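Local atomic coordinates of glutamine amidotransferase type-2 domain-containing protein (PDB entry 1TE5), a protein that is a predicted class-II glutamine amidotransferase, of the Ntn-hydrolase type, that probably releases ammonia from glutamine for transfer to an acceptor not yet identified. Residues Cys2-Met7 and Thr73-Arg79. Residues are numbered along the deposited sequence; the frame is centred on the assembly and turned at random.
Sequences CELLGM and TVIGHIR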
# COMPACT_ATOMS: atom_id res chain seq x y z
N CYS A 2 13.99 0.05 -19.75
CA CYS A 2 12.99 0.94 -19.09
C CYS A 2 12.09 0.13 -18.15
O CYS A 2 10.86 0.15 -18.29
CB CYS A 2 12.13 1.63 -20.13
SG CYS A 2 12.54 1.26 -21.86
N GLU A 3 12.70 -0.60 -17.22
CA GLU A 3 11.95 -1.41 -16.27
C GLU A 3 11.99 -0.84 -14.85
O GLU A 3 10.97 -0.42 -14.32
CB GLU A 3 12.43 -2.87 -16.31
CG GLU A 3 12.16 -3.54 -17.68
CD GLU A 3 12.51 -5.02 -17.71
OE1 GLU A 3 11.75 -5.83 -17.12
OE2 GLU A 3 13.54 -5.37 -18.34
N LEU A 4 13.17 -0.82 -14.23
CA LEU A 4 13.32 -0.25 -12.89
C LEU A 4 13.36 1.26 -13.02
O LEU A 4 13.93 1.80 -13.97
CB LEU A 4 14.60 -0.75 -12.22
CG LEU A 4 14.70 -2.20 -11.75
CD1 LEU A 4 16.06 -2.43 -11.11
CD2 LEU A 4 13.58 -2.52 -10.77
N LEU A 5 12.77 1.96 -12.05
CA LEU A 5 12.74 3.42 -12.08
C LEU A 5 12.69 4.01 -10.67
O LEU A 5 11.70 3.84 -9.95
CB LEU A 5 11.54 3.89 -12.90
CG LEU A 5 11.24 5.38 -13.03
CD1 LEU A 5 12.46 6.16 -13.51
CD2 LEU A 5 10.08 5.55 -13.99
N GLY A 6 13.74 4.72 -10.29
CA GLY A 6 13.78 5.33 -8.98
C GLY A 6 14.11 6.81 -9.03
O GLY A 6 14.45 7.36 -10.08
N MET A 7 13.95 7.46 -7.89
CA MET A 7 14.26 8.87 -7.75
C MET A 7 14.52 9.19 -6.29
O MET A 7 13.78 8.78 -5.40
CB MET A 7 13.12 9.77 -8.24
CG MET A 7 13.47 11.26 -8.05
SD MET A 7 12.10 12.39 -7.89
CE MET A 7 11.51 12.01 -6.27
N THR A 73 11.43 10.27 -2.59
CA THR A 73 11.82 8.90 -2.88
C THR A 73 10.76 8.14 -3.66
O THR A 73 9.63 7.94 -3.19
CB THR A 73 12.13 8.11 -1.57
OG1 THR A 73 13.01 8.88 -0.75
CG2 THR A 73 12.78 6.77 -1.89
N VAL A 74 11.14 7.67 -4.84
CA VAL A 74 10.24 6.93 -5.72
C VAL A 74 10.91 5.66 -6.21
O VAL A 74 12.05 5.69 -6.63
CB VAL A 74 9.87 7.78 -6.95
CG1 VAL A 74 9.01 6.96 -7.92
CG2 VAL A 74 9.16 9.05 -6.51
N ILE A 75 10.21 4.54 -6.07
CA ILE A 75 10.71 3.25 -6.53
C ILE A 75 9.59 2.65 -7.37
O ILE A 75 8.44 2.56 -6.92
CB ILE A 75 11.06 2.27 -5.38
CG1 ILE A 75 12.40 2.64 -4.74
CG2 ILE A 75 11.16 0.84 -5.90
CD1 ILE A 75 12.91 1.60 -3.78
N GLY A 76 9.92 2.20 -8.57
CA GLY A 76 8.92 1.61 -9.44
C GLY A 76 9.50 0.55 -10.36
O GLY A 76 10.72 0.45 -10.53
N HIS A 77 8.61 -0.27 -10.91
CA HIS A 77 9.01 -1.33 -11.83
C HIS A 77 7.94 -1.41 -12.91
O HIS A 77 6.80 -1.81 -12.65
CB HIS A 77 9.08 -2.67 -11.13
CG HIS A 77 9.78 -3.77 -11.87
ND1 HIS A 77 9.96 -3.74 -13.24
CD2 HIS A 77 10.32 -4.93 -11.45
CE1 HIS A 77 10.60 -4.83 -13.62
NE2 HIS A 77 10.83 -5.57 -12.55
N ILE A 78 8.30 -1.01 -14.12
CA ILE A 78 7.37 -1.02 -15.25
C ILE A 78 7.67 -2.21 -16.17
O ILE A 78 8.79 -2.71 -16.21
CB ILE A 78 7.49 0.30 -16.05
CG1 ILE A 78 7.45 1.50 -15.10
CG2 ILE A 78 6.37 0.41 -17.09
CD1 ILE A 78 6.21 1.59 -14.24
N ARG A 79 6.65 -2.65 -16.91
CA ARG A 79 6.79 -3.77 -17.84
C ARG A 79 7.50 -4.97 -17.23
O ARG A 79 8.53 -5.43 -17.73
CB ARG A 79 7.48 -3.33 -19.14
CG ARG A 79 6.61 -2.41 -20.01
CD ARG A 79 7.22 -2.15 -21.40
NE ARG A 79 8.48 -1.42 -21.33
CZ ARG A 79 9.68 -1.98 -21.49
NH1 ARG A 79 10.78 -1.23 -21.41
NH2 ARG A 79 9.79 -3.28 -21.74
O HOH W 1 12.14 -4.47 -21.30
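With chi1 of H77 near -166°, its ring stands beside its own carbonyl carbon and lies under L4, whose CG sits beside the backbone N (chi1 -71°) and whose CD2 is thereby brought over one ring face. CD2 of L4 stands 4.3 Å from the centroid of the H77 ring, a CH-pi contact shifted toward the rim; leucine suits the place because a nonpolar methyl can lie on the pi face of the imidazole, where a polar group would find no bonding partner. E3 runs alongside H77, extended beyond CG, so that OE1 comes to the ring edge, 3.8 Å from CE1 of H77.

At C2, where the modelled chain begins, R79 presents NH1 3.1 Å from SG of C2, with the sulfur near the guanidinium plane. An N-terminal cysteine is the nucleophile of class-II amidotransferases, and C2 probably has that role here, with R79 beside it. NE of R79 is salt-bridged to D204, and a water accepts from NH2 of R79 and reaches OE2 of E3 weakly.

Behind this end the backbones pair antiparallel. I78 N gives a nearly straight 2.7 Å bond to E3 O, while V74 and M7 exchange two bonds, V74 N meeting a lone pair of M7 O. M7 CE rests 3.8 Å from CG2 of V74, the terminal methyl of a flexible chain against one branch of valine. G6 CA makes a CA-H...O contact of 2.9 Å to V74 O.

The pair lies mid-sheet, in a fold consistent with the Ntn-hydrolase family, strand 35-42 flanking 73-80 and strand 220-225 flanking 4-9; L5, M7 and V74 pack on strand 12-19, L4 and I75 on strands 101-108 and 171-175.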